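Local coordinates for DNA repair and telomere maintenance protein nbs1 (PDB 3HUF), which serves as the phosphoprotein-binding adaptor of the MRN complex in DNA double-strand break repair, here seen in its N-terminal FHA and tandem BRCT domains, at residues A[159-164]-A[212-217]; A[164-169]-A[293-298]; A[229-234]-A[247-252]. All coordinates share one frame; numbering follows the deposited sequence.

Interaction 1 of 3, residues A[159-164]-A[212-217]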
loop_
_atom_site.group_PDB
_atom_site.type_symbol
_atom_site.label_atom_id
_atom_site.label_comp_id
_atom_site.label_asym_id
_atom_site.label_seq_id
_atom_site.Cartn_x
_atom_site.Cartn_y
_atom_site.Cartn_z
ATOM N N SER A 159 12.356 2.243 22.242
ATOM C CA SER A 159 13.375 3.111 21.651
ATOM C C SER A 159 12.804 4.049 20.583
ATOM O O SER A 159 11.625 3.946 20.216
ATOM C CB SER A 159 14.525 2.278 21.061
ATOM O OG SER A 159 14.082 1.477 19.973
ATOM N N SER A 160 13.655 4.946 20.085
ATOM C CA SER A 160 13.272 5.922 19.071
ATOM C C SER A 160 12.784 5.253 17.793
ATOM O O SER A 160 13.293 4.191 17.411
ATOM C CB SER A 160 14.467 6.808 18.719
ATOM O OG SER A 160 14.882 7.581 19.826
ATOM N N ILE A 161 11.820 5.884 17.121
ATOM C CA ILE A 161 11.392 5.412 15.786
ATOM C C ILE A 161 12.388 5.875 14.708
ATOM O O ILE A 161 13.115 6.853 14.898
ATOM C CB ILE A 161 9.944 5.861 15.399
ATOM C CG1 ILE A 161 9.820 7.394 15.341
ATOM C CG2 ILE A 161 8.900 5.194 16.319
ATOM C CD1 ILE A 161 8.531 7.892 14.693
ATOM N N THR A 162 12.425 5.162 13.593
ATOM C CA THR A 162 13.356 5.466 12.513
ATOM C C THR A 162 12.822 6.570 11.607
ATOM O O THR A 162 11.628 6.871 11.625
ATOM C CB THR A 162 13.581 4.227 11.631
ATOM O OG1 THR A 162 12.331 3.823 11.062
ATOM C CG2 THR A 162 14.189 3.074 12.438
ATOM N N VAL A 163 13.721 7.155 10.810
ATOM C CA VAL A 163 13.367 8.149 9.787
ATOM C C VAL A 163 12.332 7.615 8.785
ATOM O O VAL A 163 11.471 8.360 8.317
ATOM C CB VAL A 163 14.612 8.626 9.005
ATOM C CG1 VAL A 163 14.279 9.853 8.173
ATOM C CG2 VAL A 163 15.724 8.966 9.958
ATOM N N GLY A 164 12.416 6.323 8.468
ATOM C CA GLY A 164 11.452 5.695 7.565
ATOM C C GLY A 164 10.054 5.785 8.141
ATOM O O GLY A 164 9.075 6.047 7.420
ATOM N N ASN A 212 1.819 7.203 22.741
ATOM C CA ASN A 212 3.129 6.936 22.163
ATOM C C ASN A 212 3.926 8.237 22.017
ATOM O O ASN A 212 3.570 9.082 21.197
ATOM C CB ASN A 212 2.947 6.238 20.811
ATOM C CG ASN A 212 4.202 5.527 20.341
ATOM O OD1 ASN A 212 5.319 5.967 20.608
ATOM N ND2 ASN A 212 4.023 4.423 19.622
ATOM N N ASP A 213 4.994 8.394 22.811
ATOM C CA ASP A 213 5.808 9.618 22.781
ATOM C C ASP A 213 6.742 9.757 21.563
ATOM O O ASP A 213 7.628 10.617 21.535
ATOM C CB ASP A 213 6.582 9.817 24.102
ATOM C CG ASP A 213 7.809 8.896 24.244
ATOM O OD1 ASP A 213 8.034 7.975 23.422
ATOM O OD2 ASP A 213 8.562 9.100 25.222
ATOM N N GLN A 214 6.554 8.903 20.572
ATOM C CA GLN A 214 7.321 8.998 19.350
ATOM C C GLN A 214 6.442 9.587 18.243
ATOM O O GLN A 214 6.924 9.897 17.155
ATOM C CB GLN A 214 7.862 7.615 18.952
ATOM C CG GLN A 214 8.899 7.040 19.931
ATOM C CD GLN A 214 10.188 7.860 19.965
ATOM O OE1 GLN A 214 10.832 8.064 18.935
ATOM N NE2 GLN A 214 10.561 8.336 21.155
ATOM N N PHE A 215 5.151 9.740 18.544
ATOM C CA PHE A 215 4.181 10.287 17.595
ATOM C C PHE A 215 3.390 11.422 18.224
ATOM O O PHE A 215 3.121 11.391 19.425
ATOM C CB PHE A 215 3.186 9.214 17.162
ATOM C CG PHE A 215 3.783 8.135 16.317
ATOM C CD1 PHE A 215 4.224 6.949 16.893
ATOM C CD2 PHE A 215 3.892 8.303 14.933
ATOM C CE1 PHE A 215 4.772 5.955 16.114
ATOM C CE2 PHE A 215 4.441 7.331 14.141
ATOM C CZ PHE A 215 4.879 6.149 14.711
ATOM N N PRO A 216 3.007 12.429 17.413
ATOM C CA PRO A 216 1.977 13.351 17.884
ATOM C C PRO A 216 0.600 12.784 17.527
ATOM O O PRO A 216 0.511 11.625 17.112
ATOM C CB PRO A 216 2.276 14.636 17.110
ATOM C CG PRO A 216 2.887 14.168 15.829
ATOM C CD PRO A 216 3.497 12.792 16.068
ATOM N N SER A 217 -0.452 13.583 17.692
ATOM C CA SER A 217 -1.825 13.122 17.438
ATOM C C SER A 217 -2.105 12.712 15.982
ATOM O O SER A 217 -2.785 11.707 15.723
ATOM C CB SER A 217 -2.832 14.185 17.895
ATOM O OG SER A 217 -2.923 14.234 19.316
#
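Gln-214 reaches Ile-161 through a folded side chain: its first torsion sets CG anti to its own carbonyl carbon, and a further bend at chi2 (-66°) turns CD toward the backbone of the other segment. There Gln-214 OE1 accepts a hydrogen bond from Ile-161 N at 3.0 Å. The N-H...O angle is 159°, yet the donor stands above the carboxamide plane, 43° out of it. Gln-214 OE1 also lies 3.2 Å from Ser-160 CA. The two side chains pass one another running opposite ways, Ile-161 CG2 3.7 Å from Gln-214 CB. Further along, Ile-161 CD1 sits over one face of the Phe-215 ring, toward the rim, 4.0 Å from CZ. A type I turn from Asn-212 to Phe-215 presents the glutamine; it opens with an Asx turn, in which Asn-212 OD1 accepts from Gln-214 N at 3.2 Å. A weak bond from Gln-214 NE2 to Asp-213 OD1 probably helps orient the amide. An alanine at Gln-214 would probably leave Ile-161 N without its acceptor and open a gap beside Ser-160. The turn lies between helices 198-209 and 219-222 and is tied back to BRCT 1 by Asn-212 ND2, bonded to Gln-156 OE1. Ile-161, just ahead of helix 163-170, also touches Met-166 in that helix and Trp-298 in helix 294-302.

Interaction 2 of 3, residues A[164-169]-A[293-298]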
loop_
_atom_site.group_PDB
_atom_site.type_symbol
_atom_site.label_atom_id
_atom_site.label_comp_id
_atom_site.label_asym_id
_atom_site.label_seq_id
_atom_site.Cartn_x
_atom_site.Cartn_y
_atom_site.Cartn_z
ATOM N N GLY A 164 12.416 6.323 8.468
ATOM C CA GLY A 164 11.452 5.695 7.565
ATOM C C GLY A 164 10.054 5.785 8.141
ATOM O O GLY A 164 9.075 6.047 7.420
ATOM N N THR A 165 9.967 5.592 9.457
ATOM C CA THR A 165 8.688 5.677 10.152
ATOM C C THR A 165 8.163 7.104 10.162
ATOM O O THR A 165 6.995 7.329 9.862
ATOM C CB THR A 165 8.782 5.143 11.581
ATOM O OG1 THR A 165 9.333 3.824 11.547
ATOM C CG2 THR A 165 7.402 5.096 12.209
ATOM N N MET A 166 9.039 8.055 10.491
ATOM C CA MET A 166 8.679 9.466 10.539
ATOM C C MET A 166 8.143 9.930 9.187
ATOM O O MET A 166 7.131 10.642 9.112
ATOM C CB MET A 166 9.900 10.306 10.885
ATOM C CG MET A 166 10.557 10.007 12.222
ATOM S SD MET A 166 12.191 10.788 12.306
ATOM C CE MET A 166 12.815 10.115 13.868
ATOM N N TYR A 167 8.849 9.520 8.130
ATOM C CA TYR A 167 8.496 9.837 6.767
ATOM C C TYR A 167 7.151 9.250 6.364
ATOM O O TYR A 167 6.319 9.966 5.809
ATOM C CB TYR A 167 9.592 9.384 5.805
ATOM C CG TYR A 167 9.390 9.896 4.397
ATOM C CD1 TYR A 167 9.110 11.248 4.152
ATOM C CD2 TYR A 167 9.485 9.036 3.303
ATOM C CE1 TYR A 167 8.927 11.726 2.865
ATOM C CE2 TYR A 167 9.313 9.508 2.010
ATOM C CZ TYR A 167 9.036 10.842 1.794
ATOM O OH TYR A 167 8.844 11.272 0.502
ATOM N N ALA A 168 6.931 7.965 6.676
ATOM C CA ALA A 168 5.655 7.318 6.410
ATOM C C ALA A 168 4.505 8.037 7.106
ATOM O O ALA A 168 3.460 8.283 6.502
ATOM C CB ALA A 168 5.691 5.877 6.827
ATOM N N PHE A 169 4.698 8.370 8.380
ATOM C CA PHE A 169 3.702 9.122 9.137
ATOM C C PHE A 169 3.307 10.430 8.443
ATOM O O PHE A 169 2.122 10.761 8.317
ATOM C CB PHE A 169 4.260 9.439 10.527
ATOM C CG PHE A 169 3.257 10.019 11.456
ATOM C CD1 PHE A 169 2.273 9.217 12.017
ATOM C CD2 PHE A 169 3.293 11.371 11.785
ATOM C CE1 PHE A 169 1.346 9.746 12.892
ATOM C CE2 PHE A 169 2.372 11.900 12.659
ATOM C CZ PHE A 169 1.395 11.092 13.210
ATOM N N THR A 293 20.379 16.319 13.172
ATOM C CA THR A 293 19.869 15.144 12.454
ATOM C C THR A 293 18.354 15.295 12.339
ATOM O O THR A 293 17.754 16.069 13.091
ATOM C CB THR A 293 20.212 13.792 13.156
ATOM O OG1 THR A 293 19.639 13.755 14.469
ATOM C CG2 THR A 293 21.713 13.590 13.261
ATOM N N ILE A 294 17.742 14.574 11.398
ATOM C CA ILE A 294 16.274 14.510 11.302
ATOM C C ILE A 294 15.694 13.911 12.594
ATOM O O ILE A 294 14.654 14.351 13.091
ATOM C CB ILE A 294 15.801 13.684 10.086
ATOM C CG1 ILE A 294 16.553 14.115 8.821
ATOM C CG2 ILE A 294 14.298 13.844 9.904
ATOM C CD1 ILE A 294 16.120 13.426 7.535
ATOM N N GLU A 295 16.406 12.920 13.130
ATOM C CA GLU A 295 16.098 12.295 14.411
ATOM C C GLU A 295 15.999 13.344 15.523
ATOM O O GLU A 295 15.069 13.314 16.328
ATOM C CB GLU A 295 17.151 11.223 14.748
ATOM C CG GLU A 295 17.070 9.925 13.911
ATOM C CD GLU A 295 17.857 9.958 12.580
ATOM O OE1 GLU A 295 18.175 11.056 12.062
ATOM O OE2 GLU A 295 18.152 8.863 12.038
ATOM N N GLN A 296 16.943 14.285 15.544
ATOM C CA GLN A 296 16.924 15.375 16.519
ATOM C C GLN A 296 15.807 16.375 16.221
ATOM O O GLN A 296 15.187 16.922 17.136
ATOM C CB GLN A 296 18.275 16.082 16.549
ATOM C CG GLN A 296 19.369 15.311 17.288
ATOM C CD GLN A 296 20.774 15.845 16.995
ATOM O OE1 GLN A 296 21.160 16.014 15.837
ATOM N NE2 GLN A 296 21.544 16.099 18.049
ATOM N N LEU A 297 15.553 16.592 14.932
ATOM C CA LEU A 297 14.512 17.505 14.463
ATOM C C LEU A 297 13.103 16.997 14.796
ATOM O O LEU A 297 12.212 17.794 15.085
ATOM C CB LEU A 297 14.636 17.697 12.947
ATOM C CG LEU A 297 14.686 19.084 12.307
ATOM C CD1 LEU A 297 14.253 18.969 10.851
ATOM C CD2 LEU A 297 13.831 20.102 13.034
ATOM N N TRP A 298 12.911 15.678 14.732
ATOM C CA TRP A 298 11.643 15.030 15.086
ATOM C C TRP A 298 11.316 15.221 16.572
ATOM O O TRP A 298 10.163 15.467 16.928
ATOM C CB TRP A 298 11.704 13.546 14.739
ATOM C CG TRP A 298 10.417 12.775 14.902
ATOM C CD1 TRP A 298 10.091 11.939 15.932
ATOM C CD2 TRP A 298 9.297 12.748 13.996
ATOM N NE1 TRP A 298 8.842 11.392 15.728
ATOM C CE2 TRP A 298 8.332 11.873 14.550
ATOM C CE3 TRP A 298 9.019 13.372 12.771
ATOM C CZ2 TRP A 298 7.102 11.620 13.931
ATOM C CZ3 TRP A 298 7.791 13.112 12.148
ATOM C CH2 TRP A 298 6.853 12.240 12.732
#
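Met-166 covers one face of the Trp-298 indole with its CG. This Met-166 CG is 3.5 Å from Trp-298 CD2 and sits over the six-membered ring, 19° off the ring normal, in a CH-pi contact. Next along the chain, Met-166 SD lies oblique to the five-membered ring of Trp-298, 4.1 Å from its centroid, a Met-aromatic contact. Met-166 CG is anti to its own carbonyl carbon, and from there the chain runs extended (chi2 166°), carrying SD across the indole; Met-166 CE then comes within 3.7 Å of Trp-298 CB, and Met-166 CE is 4.0 Å from Glu-295 CA. The indole is also touched at its edge, where Phe-169 CD2 approaches Trp-298 CH2 at 3.8 Å, the two side chains crossing at about a right angle. All of this lies between helices 163-170 and 294-302; the axes of 164-169 and 294-298 approach to 11.2 Å, at 54°. The arrangement is that of tandem BRCT repeats, in which one helix of the first domain packs against two of the second; here the other is helix 238-246, touched by Tyr-167. A second shell surrounds the rings. Trp-298 NE1 gives its hydrogen to Gln-214 O, which would limit rotation of the indole, and the Phe-169 ring meets that of Phe-215. At the start of helix 294-302, Thr-293 and Gln-296 form a capping box: Thr-293 OG1 accepts from Gln-296 N at 3.0 Å, while Gln-296 OE1 accepts from Thr-293 N at 2.8 Å as well as from the threonine hydroxyl.

Interaction 3 of 3, residues A[229-234]-A[247-252]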
loop_
_atom_site.group_PDB
_atom_site.type_symbol
_atom_site.label_atom_id
_atom_site.label_comp_id
_atom_site.label_asym_id
_atom_site.label_seq_id
_atom_site.Cartn_x
_atom_site.Cartn_y
_atom_site.Cartn_z
ATOM N N PHE A 229 11.010 28.771 8.469
ATOM C CA PHE A 229 12.400 28.332 8.604
ATOM C C PHE A 229 12.993 27.887 7.269
ATOM O O PHE A 229 12.246 27.697 6.260
ATOM C CB PHE A 229 12.531 27.192 9.615
ATOM C CG PHE A 229 12.339 27.611 11.038
ATOM C CD1 PHE A 229 11.086 27.541 11.629
ATOM C CD2 PHE A 229 13.414 28.053 11.794
ATOM C CE1 PHE A 229 10.907 27.913 12.944
ATOM C CE2 PHE A 229 13.243 28.435 13.116
ATOM C CZ PHE A 229 11.987 28.363 13.693
ATOM N N SER A 230 14.341 27.732 7.282
ATOM C CA SER A 230 15.061 27.228 6.121
ATOM C C SER A 230 16.220 26.338 6.572
ATOM O O SER A 230 16.707 26.453 7.704
ATOM C CB SER A 230 15.583 28.388 5.263
ATOM O OG SER A 230 16.527 29.168 5.964
ATOM N N CYS A 231 16.657 25.448 5.686
ATOM C CA CYS A 231 17.749 24.544 6.014
ATOM C C CYS A 231 18.627 24.215 4.808
ATOM O O CYS A 231 18.394 24.715 3.709
ATOM C CB CYS A 231 17.208 23.262 6.669
ATOM S SG CYS A 231 16.368 22.096 5.561
ATOM N N ALA A 232 19.636 23.372 5.033
ATOM C CA ALA A 232 20.508 22.871 3.974
ATOM C C ALA A 232 20.982 21.443 4.260
ATOM O O ALA A 232 21.270 21.117 5.409
ATOM C CB ALA A 232 21.703 23.795 3.815
ATOM N N MET A 233 21.054 20.591 3.232
ATOM C CA MET A 233 21.802 19.325 3.359
ATOM C C MET A 233 22.567 18.835 2.124
ATOM O O MET A 233 22.330 19.289 0.999
ATOM C CB MET A 233 20.996 18.176 4.015
ATOM C CG MET A 233 19.726 17.734 3.375
ATOM S SD MET A 233 19.545 15.920 3.387
ATOM C CE MET A 233 18.898 15.585 5.015
ATOM N N LEU A 234 23.483 17.896 2.382
ATOM C CA LEU A 234 24.418 17.339 1.400
ATOM C C LEU A 234 23.786 16.221 0.580
ATOM O O LEU A 234 23.372 15.199 1.131
ATOM C CB LEU A 234 25.678 16.814 2.127
ATOM C CG LEU A 234 26.974 16.315 1.443
ATOM C CD1 LEU A 234 26.782 15.069 0.533
ATOM C CD2 LEU A 234 27.692 17.427 0.696
ATOM N N LEU A 247 7.597 19.452 6.396
ATOM C CA LEU A 247 7.727 20.203 7.639
ATOM C C LEU A 247 7.632 21.707 7.381
ATOM O O LEU A 247 7.668 22.504 8.314
ATOM C CB LEU A 247 9.039 19.856 8.357
ATOM C CG LEU A 247 9.270 18.374 8.683
ATOM C CD1 LEU A 247 10.648 18.130 9.293
ATOM C CD2 LEU A 247 8.172 17.815 9.594
ATOM N N GLY A 248 7.502 22.088 6.112
ATOM C CA GLY A 248 7.373 23.492 5.731
ATOM C C GLY A 248 8.696 24.231 5.625
ATOM O O GLY A 248 8.720 25.464 5.577
ATOM N N LEU A 249 9.799 23.483 5.581
ATOM C CA LEU A 249 11.129 24.081 5.487
ATOM C C LEU A 249 11.474 24.522 4.060
ATOM O O LEU A 249 10.914 24.009 3.074
ATOM C CB LEU A 249 12.194 23.104 5.982
ATOM C CG LEU A 249 12.324 22.819 7.477
ATOM C CD1 LEU A 249 13.113 21.551 7.680
ATOM C CD2 LEU A 249 12.998 23.989 8.207
ATOM N N ARG A 250 12.404 25.471 3.968
ATOM C CA ARG A 250 13.010 25.883 2.709
ATOM C C ARG A 250 14.370 25.197 2.636
ATOM O O ARG A 250 15.173 25.321 3.546
ATOM C CB ARG A 250 13.135 27.407 2.694
ATOM C CG ARG A 250 13.996 28.027 1.603
ATOM C CD ARG A 250 13.686 29.520 1.541
ATOM N NE ARG A 250 14.794 30.345 1.077
ATOM C CZ ARG A 250 14.723 31.671 0.954
ATOM N NH1 ARG A 250 13.595 32.300 1.261
ATOM N NH2 ARG A 250 15.771 32.375 0.533
ATOM N N ILE A 251 14.621 24.445 1.570
ATOM C CA ILE A 251 15.825 23.612 1.510
ATOM C C ILE A 251 16.794 24.080 0.433
ATOM O O ILE A 251 16.385 24.425 -0.679
ATOM C CB ILE A 251 15.476 22.129 1.271
ATOM C CG1 ILE A 251 14.303 21.710 2.155
ATOM C CG2 ILE A 251 16.679 21.222 1.539
ATOM C CD1 ILE A 251 13.344 20.773 1.472
ATOM N N SER A 252 18.080 24.096 0.773
ATOM C CA SER A 252 19.128 24.367 -0.196
ATOM C C SER A 252 20.100 23.195 -0.220
ATOM O O SER A 252 20.762 22.908 0.776
ATOM C CB SER A 252 19.863 25.663 0.144
ATOM O OG SER A 252 18.945 26.730 0.284
#
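Phe-229 touches Leu-249 with its CB, 3.5 Å from Leu-249 CD2, and not with its ring; the ring itself turns off, and the side chain also touches Asp-269 and Ser-311. The guanidinium of Arg-250 likewise heads off on an extended side chain, so the near part, CB, is what meets Ser-230 CB at 3.7 Å. The flat groups that join the segments are peptide units. Arg-250 N donates to Phe-229 O, Cys-231 N to Arg-250 O, and Ser-252 N to Cys-231 O at 3.0 Å; a weak bond from Met-233 N to Ser-252 O follows at 3.4 Å. Two parallel bridges result, Cys-231 with Ile-251 and Ala-232 with Ser-252. These are the two strands of a beta-alpha-beta unit in the parallel sheet of the second BRCT domain, with helix 238-246 between them. Gly-248 ends that helix in a Schellman motif and turns the chain into strand 250-254, which lies at the edge of the sheet within this chain; strand 270-273 lies along the other side of strand 230-234. On the face of Cys-231 and Ile-251, the cysteine SG is set between its own backbone N and carbonyl carbon (chi1 73°). Cys-231 SG packs 3.9 Å from Leu-249 CD1 and 4.0 Å from Ile-251 CG1, and the side chain also touches Leu-244 of helix 238-246. On the other face lie Ser-230, Ala-232, Arg-250 and Ser-252, small or polar. Backbone hydrogen bonds thus fix the strand alignment, while apolar contacts of Cys-231, Leu-249 and Ile-251 face the helix, consistent with a sheet-helix core there.

How the interactions relate
The three contacts occupy the tandem BRCT part of the chain. Interactions 1 and 2 have centres about 8 Å apart, share Gly-164 and helix 163-170, and alternate along the sequence; they touch at several points, among them Val-163 with Glu-295. Interaction 3 falls, in sequence, between the two segments of interaction 2, with its centre about 14 Å from that contact and about 21 Å from interaction 1. It touches interaction 2 where Leu-297 of helix 294-302 packs on Leu-247 and Leu-249. Helix 294-302 thus has the core of the second BRCT domain on one flank and the first domain on another, which probably holds the two BRCT domains as one rigid unit.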